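PDB 5BY3: BtGH115A, which hydrolyses 4-O-methyl-alpha-glucuronic acid linkages as a family GH115 alpha-glucuronidase with specificity for decorated arabinogalactans. Local coordinates for residues T362-D367 with M429-V434; S412-Q417 with E445-M450; A464-W469 with T481-M486. One frame throughout, in Å; residues are numbered along the deposited sequence.

Interaction 1: T362-D367 with M429-V434; sequences TLMWCD and MWILNV
Met364 and Met429, both selenomethionine here, meet inside the parallel barrel of a TIM-barrel domain. Their strands are not direct neighbours: strand 388-393 lies between them, so 362-366 and 429-433 stand 8.4 Å apart at their axes, their directions differing by 38°, and no hydrogen bond joins them. Side chains bridge the separation instead. Met364 reaches across with CG anti to the backbone N and an extended chain as far as its bend at chi3 (-112°), which delivers the CE methyl to strand 429-433. There CE lies 3.5 Å from Met429 CG and 3.5 Å from Ile431 CG1, its side chain at roughly a right angle to both. Long, unbranched and flexible, methionine suits such a reach, while beta-branched Ile431 presents its CG1 methylene as an apolar surface to receive it. Met429 answers in the other direction, slanting over Thr362. Threonine fits because its hydroxyl is held by backbone carbonyls, chiefly Gly386 O with Gln339 O also in range, while its methyl adds apolar surface. The terminal CE of Met429 sits 3.5 Å from Thr362 OG1 and 3.9 Å from Thr362 CG2, while its selenium lies 3.6 Å from Met364 CE.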
loop_
_atom_site.group_PDB
_atom_site.type_symbol
_atom_site.label_atom_id
_atom_site.label_comp_id
_atom_site.label_asym_id
_atom_site.label_seq_id
_atom_site.Cartn_x
_atom_site.Cartn_y
_atom_site.Cartn_z
ATOM N N THR A 362 8.370 6.617 -18.381
ATOM C CA THR A 362 8.507 5.761 -17.186
ATOM C C THR A 362 7.755 4.462 -17.407
ATOM O O THR A 362 6.587 4.490 -17.823
ATOM C CB THR A 362 7.950 6.465 -15.925
ATOM O OG1 THR A 362 8.395 7.833 -15.906
ATOM C CG2 THR A 362 8.384 5.729 -14.642
ATOM N N LEU A 363 8.419 3.330 -17.167
ATOM C CA LEU A 363 7.729 2.030 -17.253
ATOM C C LEU A 363 7.192 1.621 -15.860
ATOM O O LEU A 363 7.968 1.457 -14.905
ATOM C CB LEU A 363 8.653 0.946 -17.795
ATOM C CG LEU A 363 9.259 1.043 -19.211
ATOM C CD1 LEU A 363 10.162 -0.147 -19.442
ATOM C CD2 LEU A 363 8.220 1.107 -20.328
HETATM N N MSE A 364 5.883 1.436 -15.738
HETATM C CA MSE A 364 5.335 1.129 -14.410
HETATM C C MSE A 364 4.943 -0.319 -14.191
HETATM O O MSE A 364 3.898 -0.788 -14.633
HETATM C CB MSE A 364 4.221 2.080 -13.998
HETATM C CG MSE A 364 4.161 2.097 -12.474
HETATM SE SE MSE A 364 2.539 3.082 -12.004
HETATM C CE MSE A 364 3.655 4.499 -11.273
ATOM N N TRP A 365 5.765 -1.024 -13.439
ATOM C CA TRP A 365 5.460 -2.411 -13.115
ATOM C C TRP A 365 4.330 -2.525 -12.086
ATOM O O TRP A 365 4.015 -1.563 -11.360
ATOM C CB TRP A 365 6.747 -3.133 -12.718
ATOM C CG TRP A 365 7.839 -2.805 -13.706
ATOM C CD1 TRP A 365 8.996 -2.103 -13.471
ATOM C CD2 TRP A 365 7.831 -3.108 -15.111
ATOM N NE1 TRP A 365 9.726 -1.979 -14.632
ATOM C CE2 TRP A 365 9.037 -2.586 -15.656
ATOM C CE3 TRP A 365 6.936 -3.782 -15.956
ATOM C CZ2 TRP A 365 9.366 -2.726 -17.008
ATOM C CZ3 TRP A 365 7.269 -3.916 -17.310
ATOM C CH2 TRP A 365 8.460 -3.389 -17.815
ATOM N N CYS A 366 3.701 -3.693 -12.066
ATOM C CA CYS A 366 2.529 -3.911 -11.239
ATOM C C CYS A 366 2.676 -5.108 -10.324
ATOM O O CYS A 366 3.331 -6.073 -10.688
ATOM C CB CYS A 366 1.326 -4.102 -12.139
ATOM S SG CYS A 366 0.943 -2.541 -12.913
ATOM N N ASP A 367 2.074 -5.039 -9.133
ATOM C CA ASP A 367 1.981 -6.222 -8.280
ATOM C C ASP A 367 0.787 -7.043 -8.780
ATOM O O ASP A 367 0.103 -6.587 -9.667
ATOM C CB ASP A 367 1.856 -5.820 -6.809
ATOM C CG ASP A 367 0.436 -5.342 -6.420
ATOM O OD1 ASP A 367 -0.510 -5.266 -7.259
ATOM O OD2 ASP A 367 0.268 -5.055 -5.229
HETATM N N MSE A 429 8.899 6.053 -9.466
HETATM C CA MSE A 429 7.494 6.287 -9.258
HETATM C C MSE A 429 6.872 5.125 -8.529
HETATM O O MSE A 429 6.873 3.983 -9.019
HETATM C CB MSE A 429 6.858 6.477 -10.635
HETATM C CG MSE A 429 5.615 7.351 -10.670
HETATM SE SE MSE A 429 4.904 7.595 -12.503
HETATM C CE MSE A 429 6.407 8.700 -13.181
ATOM N N TRP A 430 6.331 5.426 -7.344
ATOM C CA TRP A 430 5.590 4.457 -6.529
ATOM C C TRP A 430 4.172 4.962 -6.290
ATOM O O TRP A 430 3.944 6.127 -5.912
ATOM C CB TRP A 430 6.267 4.296 -5.189
ATOM C CG TRP A 430 7.551 3.532 -5.140
ATOM C CD1 TRP A 430 8.332 3.102 -6.188
ATOM C CD2 TRP A 430 8.227 3.137 -3.951
ATOM N NE1 TRP A 430 9.431 2.426 -5.714
ATOM C CE2 TRP A 430 9.394 2.429 -4.346
ATOM C CE3 TRP A 430 7.941 3.282 -2.581
ATOM C CZ2 TRP A 430 10.286 1.883 -3.422
ATOM C CZ3 TRP A 430 8.821 2.738 -1.660
ATOM C CH2 TRP A 430 9.988 2.049 -2.081
ATOM N N ILE A 431 3.225 4.076 -6.522
ATOM C CA ILE A 431 1.827 4.408 -6.452
ATOM C C ILE A 431 1.107 3.284 -5.756
ATOM O O ILE A 431 1.146 2.083 -6.198
ATOM C CB ILE A 431 1.175 4.624 -7.842
ATOM C CG1 ILE A 431 1.799 5.797 -8.610
ATOM C CG2 ILE A 431 -0.346 4.778 -7.678
ATOM C CD1 ILE A 431 1.558 7.209 -8.070
ATOM N N LEU A 432 0.421 3.684 -4.675
ATOM C CA LEU A 432 -0.290 2.752 -3.812
ATOM C C LEU A 432 -1.807 2.783 -4.023
ATOM O O LEU A 432 -2.444 3.840 -3.888
ATOM C CB LEU A 432 0.062 3.073 -2.365
ATOM C CG LEU A 432 -0.416 2.193 -1.197
ATOM C CD1 LEU A 432 0.017 0.744 -1.335
ATOM C CD2 LEU A 432 0.152 2.810 0.057
ATOM N N ASN A 433 -2.394 1.630 -4.331
ATOM C CA ASN A 433 -3.844 1.511 -4.281
ATOM C C ASN A 433 -4.297 1.403 -2.842
ATOM O O ASN A 433 -3.920 0.435 -2.137
ATOM C CB ASN A 433 -4.313 0.283 -5.032
ATOM C CG ASN A 433 -5.819 0.255 -5.197
ATOM O OD1 ASN A 433 -6.554 0.752 -4.351
ATOM N ND2 ASN A 433 -6.277 -0.297 -6.291
ATOM N N VAL A 434 -5.089 2.388 -2.394
ATOM C CA VAL A 434 -5.365 2.535 -0.948
ATOM C C VAL A 434 -6.826 2.391 -0.559
ATOM O O VAL A 434 -7.191 2.657 0.616
ATOM C CB VAL A 434 -4.875 3.878 -0.366
ATOM C CG1 VAL A 434 -3.377 4.007 -0.498
ATOM C CG2 VAL A 434 -5.643 5.066 -0.959
#

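Interaction 2: S412-Q417 with E445-M450; sequences SLIYQQ and ELFMDM
Met450 and Tyr415 form a Met-aromatic contact between two outer helices of the TIM barrel. The selenium of Met450, a selenomethionine, is 5.3 Å from the centroid of the Tyr415 ring and 74° off the ring normal, an oblique approach. With its chain bent at chi3 (91°), Met450 brings CE to 3.5 Å from Tyr415 CD1 and 3.5 Å from Tyr415 O, so the methyl touches both ring and backbone of the opposing turn. The two side chains run at about a right angle. A flexible, polarisable methionine can follow such an uneven surface. Tyr415 can serve in this partly exposed place because its ring gives an apolar flank to Met450 while its OH is hydrogen-bonded to Ser458 OG.

Ile414 points directly at the other helix. Its CG2 meets the Phe447 ring at the edge, near the ring plane, 4.4 Å from CD2, and lies 4.5 Å from Leu446 CD2. This beta-branched residue presents a broad, stiff apolar wedge, a good filler between helices whose axes approach to 10.5 Å and run nearly parallel, 22° apart.

Toward the barrel, helix 441-452 packs on strand 429-433, with Leu432 touching Phe447 and Met448. Helix 462-473 lies against both helices, with Val462 on Ser412 and Tyr415, and His465 on Leu446.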
loop_
_atom_site.group_PDB
_atom_site.type_symbol
_atom_site.label_atom_id
_atom_site.label_comp_id
_atom_site.label_asym_id
_atom_site.label_seq_id
_atom_site.Cartn_x
_atom_site.Cartn_y
_atom_site.Cartn_z
ATOM N N SER A 412 5.544 -6.559 6.996
ATOM C CA SER A 412 6.688 -7.367 6.662
ATOM C C SER A 412 6.757 -7.713 5.177
ATOM O O SER A 412 7.847 -7.898 4.658
ATOM C CB SER A 412 6.643 -8.664 7.435
ATOM O OG SER A 412 6.888 -8.393 8.786
ATOM N N LEU A 413 5.593 -7.806 4.523
ATOM C CA LEU A 413 5.502 -8.224 3.137
ATOM C C LEU A 413 5.620 -6.970 2.267
ATOM O O LEU A 413 6.325 -6.977 1.234
ATOM C CB LEU A 413 4.232 -9.045 2.870
ATOM C CG LEU A 413 3.741 -9.177 1.406
ATOM C CD1 LEU A 413 4.660 -10.088 0.579
ATOM C CD2 LEU A 413 2.285 -9.630 1.353
ATOM N N ILE A 414 4.952 -5.901 2.696
ATOM C CA ILE A 414 5.089 -4.651 2.032
ATOM C C ILE A 414 6.588 -4.341 2.044
ATOM O O ILE A 414 7.175 -4.157 0.964
ATOM C CB ILE A 414 4.225 -3.546 2.674
ATOM C CG1 ILE A 414 2.743 -3.892 2.535
ATOM C CG2 ILE A 414 4.515 -2.143 2.088
ATOM C CD1 ILE A 414 1.913 -3.024 3.470
ATOM N N TYR A 415 7.198 -4.325 3.239
ATOM C CA TYR A 415 8.623 -4.054 3.363
ATOM C C TYR A 415 9.462 -4.857 2.386
ATOM O O TYR A 415 10.184 -4.249 1.578
ATOM C CB TYR A 415 9.169 -4.313 4.751
ATOM C CG TYR A 415 10.653 -4.018 4.808
ATOM C CD1 TYR A 415 11.112 -2.719 4.667
ATOM C CD2 TYR A 415 11.609 -5.044 4.950
ATOM C CE1 TYR A 415 12.475 -2.425 4.655
ATOM C CE2 TYR A 415 12.993 -4.763 4.977
ATOM C CZ TYR A 415 13.406 -3.442 4.827
ATOM O OH TYR A 415 14.734 -3.097 4.850
ATOM N N GLN A 416 9.373 -6.197 2.450
ATOM C CA GLN A 416 10.295 -7.001 1.671
ATOM C C GLN A 416 10.127 -6.873 0.153
ATOM O O GLN A 416 11.114 -6.953 -0.578
ATOM C CB GLN A 416 10.398 -8.448 2.155
ATOM C CG GLN A 416 9.542 -9.484 1.438
ATOM C CD GLN A 416 10.089 -10.022 0.113
ATOM O OE1 GLN A 416 11.288 -10.234 -0.091
ATOM N NE2 GLN A 416 9.175 -10.276 -0.789
ATOM N N GLN A 417 8.899 -6.685 -0.305
ATOM C CA GLN A 417 8.648 -6.517 -1.701
ATOM C C GLN A 417 9.150 -5.171 -2.190
ATOM O O GLN A 417 9.770 -5.106 -3.255
ATOM C CB GLN A 417 7.169 -6.714 -2.031
ATOM C CG GLN A 417 6.726 -8.184 -2.093
ATOM C CD GLN A 417 7.359 -8.927 -3.271
ATOM O OE1 GLN A 417 8.086 -9.922 -3.085
ATOM N NE2 GLN A 417 7.103 -8.428 -4.499
ATOM N N GLU A 445 1.462 4.895 5.556
ATOM C CA GLU A 445 2.566 5.684 6.059
ATOM C C GLU A 445 3.887 4.911 5.930
ATOM O O GLU A 445 4.939 5.495 5.620
ATOM C CB GLU A 445 2.322 6.116 7.499
ATOM C CG GLU A 445 3.361 7.107 8.013
ATOM C CD GLU A 445 3.038 7.656 9.383
ATOM O OE1 GLU A 445 1.850 7.706 9.760
ATOM O OE2 GLU A 445 3.990 8.061 10.086
ATOM N N LEU A 446 3.839 3.604 6.145
ATOM C CA LEU A 446 5.005 2.777 5.899
ATOM C C LEU A 446 5.484 2.940 4.437
ATOM O O LEU A 446 6.626 3.298 4.196
ATOM C CB LEU A 446 4.711 1.309 6.226
ATOM C CG LEU A 446 5.862 0.290 6.043
ATOM C CD1 LEU A 446 7.126 0.643 6.868
ATOM C CD2 LEU A 446 5.338 -1.109 6.367
ATOM N N PHE A 447 4.595 2.686 3.480
ATOM C CA PHE A 447 4.886 2.869 2.087
ATOM C C PHE A 447 5.490 4.260 1.825
ATOM O O PHE A 447 6.469 4.374 1.109
ATOM C CB PHE A 447 3.584 2.684 1.301
ATOM C CG PHE A 447 3.767 2.452 -0.178
ATOM C CD1 PHE A 447 3.778 3.523 -1.071
ATOM C CD2 PHE A 447 3.890 1.153 -0.684
ATOM C CE1 PHE A 447 3.937 3.309 -2.439
ATOM C CE2 PHE A 447 4.035 0.936 -2.051
ATOM C CZ PHE A 447 4.049 2.021 -2.917
HETATM N N MSE A 448 4.916 5.301 2.426
HETATM C CA MSE A 448 5.313 6.684 2.113
HETATM C C MSE A 448 6.632 7.015 2.735
HETATM O O MSE A 448 7.408 7.763 2.123
HETATM C CB MSE A 448 4.286 7.781 2.443
HETATM C CG MSE A 448 3.007 7.679 1.615
HETATM SE SE MSE A 448 3.292 7.634 -0.341
HETATM C CE MSE A 448 1.746 6.517 -0.745
ATOM N N ASP A 449 6.880 6.473 3.932
ATOM C CA ASP A 449 8.206 6.513 4.581
ATOM C C ASP A 449 9.272 5.827 3.740
ATOM O O ASP A 449 10.378 6.358 3.606
ATOM C CB ASP A 449 8.199 5.875 5.985
ATOM C CG ASP A 449 7.542 6.769 7.055
ATOM O OD1 ASP A 449 7.340 7.969 6.797
ATOM O OD2 ASP A 449 7.211 6.265 8.153
HETATM N N MSE A 450 8.932 4.652 3.183
HETATM C CA MSE A 450 9.856 3.893 2.344
HETATM C C MSE A 450 10.284 4.757 1.195
HETATM O O MSE A 450 11.473 4.946 0.980
HETATM C CB MSE A 450 9.266 2.562 1.930
HETATM C CG MSE A 450 9.574 1.616 3.077
HETATM SE SE MSE A 450 8.677 -0.102 2.789
HETATM C CE MSE A 450 10.263 -0.790 1.827
#

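Interaction 3: A464-W469 with T481-M486; sequences AHLKHW and TILSVM
The helical segments 464-469 and 481-486 come closest in backbone where Lys467 and Leu483 face each other, CA to CA 6.1 Å, while their axes pass at 9.9 Å and their directions differ by 133°. Leu483 has the largest share of the contact and uses both of its methyls. CD1 goes to Leu466, 3.9 Å from Leu466 CD2, as the two leucine side chains slant across each other. CD2 instead lies along the aliphatic stem of Lys467, 4.0 Å from Lys467 CB. The anti placement of Leu483 CG relative to its backbone N (chi1 165°) swings the forked end toward the partner helix. These segments belong to consecutive helices, 462-473 and 476-495, which a short link folds into a widely splayed helical hairpin, well short of antiparallel; Leu470 continues the same apolar seam, touching Leu483 and Met486. Replacing Leu483 by alanine would probably open a gap beside Leu466 CD2 and leave the Lys467 stem without its apolar mate. Lysine suits this outer rim, since its methylenes cover the leucine while the residue is exposed and its amino end leads away, with a long, weak ion pair to Glu471. Deeper in, Leu466 CD2 also packs 4.0 Å from CB of Met486, another selenomethionine.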
loop_
_atom_site.group_PDB
_atom_site.type_symbol
_atom_site.label_atom_id
_atom_site.label_comp_id
_atom_site.label_asym_id
_atom_site.label_seq_id
_atom_site.Cartn_x
_atom_site.Cartn_y
_atom_site.Cartn_z
ATOM N N ALA A 464 10.698 -1.955 14.628
ATOM C CA ALA A 464 10.992 -0.634 15.175
ATOM C C ALA A 464 10.161 0.490 14.532
ATOM O O ALA A 464 9.823 1.469 15.210
ATOM C CB ALA A 464 12.481 -0.324 15.117
ATOM N N HIS A 465 9.812 0.337 13.248
ATOM C CA HIS A 465 8.913 1.281 12.566
ATOM C C HIS A 465 7.513 1.261 13.194
ATOM O O HIS A 465 7.014 2.306 13.600
ATOM C CB HIS A 465 8.849 1.023 11.059
ATOM C CG HIS A 465 8.121 2.098 10.288
ATOM N ND1 HIS A 465 6.754 2.066 10.064
ATOM C CD2 HIS A 465 8.570 3.246 9.711
ATOM C CE1 HIS A 465 6.396 3.143 9.380
ATOM N NE2 HIS A 465 7.478 3.868 9.144
ATOM N N LEU A 466 6.905 0.078 13.299
ATOM C CA LEU A 466 5.570 -0.077 13.926
ATOM C C LEU A 466 5.528 0.373 15.405
ATOM O O LEU A 466 4.594 1.051 15.826
ATOM C CB LEU A 466 5.078 -1.542 13.787
ATOM C CG LEU A 466 3.772 -1.929 14.475
ATOM C CD1 LEU A 466 2.591 -1.132 13.936
ATOM C CD2 LEU A 466 3.533 -3.425 14.365
ATOM N N LYS A 467 6.552 -0.006 16.178
ATOM C CA LYS A 467 6.702 0.450 17.543
ATOM C C LYS A 467 6.711 1.994 17.639
ATOM O O LYS A 467 5.957 2.567 18.403
ATOM C CB LYS A 467 7.986 -0.138 18.107
ATOM C CG LYS A 467 8.252 0.194 19.571
ATOM C CD LYS A 467 9.558 -0.449 20.025
ATOM C CE LYS A 467 10.191 0.344 21.146
ATOM N NZ LYS A 467 9.516 -0.021 22.412
ATOM N N HIS A 468 7.548 2.651 16.845
ATOM C CA HIS A 468 7.678 4.090 16.857
ATOM C C HIS A 468 6.347 4.735 16.485
ATOM O O HIS A 468 5.992 5.821 16.996
ATOM C CB HIS A 468 8.787 4.512 15.897
ATOM C CG HIS A 468 9.045 5.982 15.884
ATOM N ND1 HIS A 468 8.237 6.877 15.206
ATOM C CD2 HIS A 468 10.030 6.719 16.453
ATOM C CE1 HIS A 468 8.699 8.103 15.377
ATOM N NE2 HIS A 468 9.791 8.034 16.122
ATOM N N TRP A 469 5.592 4.049 15.625
ATOM C CA TRP A 469 4.344 4.581 15.110
ATOM C C TRP A 469 3.279 4.514 16.190
ATOM O O TRP A 469 2.624 5.527 16.430
ATOM C CB TRP A 469 3.901 3.835 13.834
ATOM C CG TRP A 469 2.700 4.448 13.117
ATOM C CD1 TRP A 469 2.725 5.490 12.206
ATOM C CD2 TRP A 469 1.303 4.072 13.259
ATOM N NE1 TRP A 469 1.449 5.751 11.763
ATOM C CE2 TRP A 469 0.559 4.906 12.394
ATOM C CE3 TRP A 469 0.629 3.079 13.986
ATOM C CZ2 TRP A 469 -0.841 4.789 12.242
ATOM C CZ3 TRP A 469 -0.766 2.953 13.826
ATOM C CH2 TRP A 469 -1.486 3.803 12.965
ATOM N N THR A 481 1.705 -2.535 25.369
ATOM C CA THR A 481 0.844 -3.702 25.393
ATOM C C THR A 481 0.420 -4.033 23.939
ATOM O O THR A 481 0.280 -5.205 23.569
ATOM C CB THR A 481 -0.336 -3.570 26.417
ATOM O OG1 THR A 481 -1.588 -3.437 25.747
ATOM C CG2 THR A 481 -0.151 -2.362 27.418
ATOM N N ILE A 482 0.298 -2.997 23.112
ATOM C CA ILE A 482 -0.357 -3.106 21.817
ATOM C C ILE A 482 0.540 -3.586 20.658
ATOM O O ILE A 482 0.039 -4.194 19.722
ATOM C CB ILE A 482 -1.131 -1.788 21.502
ATOM C CG1 ILE A 482 -2.395 -1.680 22.368
ATOM C CG2 ILE A 482 -1.501 -1.639 20.038
ATOM C CD1 ILE A 482 -3.107 -2.987 22.695
ATOM N N LEU A 483 1.846 -3.325 20.733
ATOM C CA LEU A 483 2.795 -3.710 19.689
ATOM C C LEU A 483 2.679 -5.175 19.302
ATOM O O LEU A 483 2.638 -5.486 18.119
ATOM C CB LEU A 483 4.266 -3.348 20.047
ATOM C CG LEU A 483 5.443 -3.968 19.246
ATOM C CD1 LEU A 483 5.429 -3.656 17.753
ATOM C CD2 LEU A 483 6.745 -3.505 19.820
ATOM N N SER A 484 2.665 -6.057 20.295
ATOM C CA SER A 484 2.571 -7.498 20.041
ATOM C C SER A 484 1.188 -7.880 19.510
ATOM O O SER A 484 1.068 -8.801 18.727
ATOM C CB SER A 484 2.914 -8.320 21.296
ATOM O OG SER A 484 1.860 -8.248 22.248
ATOM N N VAL A 485 0.159 -7.166 19.940
ATOM C CA VAL A 485 -1.196 -7.331 19.379
ATOM C C VAL A 485 -1.292 -7.035 17.872
ATOM O O VAL A 485 -1.861 -7.838 17.109
ATOM C CB VAL A 485 -2.220 -6.530 20.175
ATOM C CG1 VAL A 485 -3.502 -6.358 19.410
ATOM C CG2 VAL A 485 -2.460 -7.229 21.507
HETATM N N MSE A 486 -0.723 -5.903 17.448
HETATM C CA MSE A 486 -0.685 -5.527 16.019
HETATM C C MSE A 486 0.108 -6.558 15.260
HETATM O O MSE A 486 -0.316 -7.034 14.205
HETATM C CB MSE A 486 -0.147 -4.101 15.860
HETATM C CG MSE A 486 -1.101 -2.994 16.349
HETATM SE SE MSE A 486 -3.041 -3.334 16.132
HETATM C CE MSE A 486 -3.323 -2.715 14.303
#

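How the interactions relate
Strand 362-366 opens interaction 1, and the chain passes through strand 388-393 and helix 411-423 before strand 429-433 closes it. Because 412-417 lies within that loop and its partner 445-450 comes after it, interactions 1 and 2 cross: one joins barrel strands, the other closes a helix-strand-helix unit through strand 429-433. They touch where Trp430 CZ3 lies 3.6 Å from Met450 CB. Interaction 3 follows in series and closes a much shorter loop between consecutive helices. It does not touch interaction 1, their centres being about 27 Å apart, but meets interaction 2 through probable hydrogen bonds between Asp449 OD2 and His465 NE2 and from Trp469 NE1 to Glu445 OE1, linking barrel wall to outlying helices.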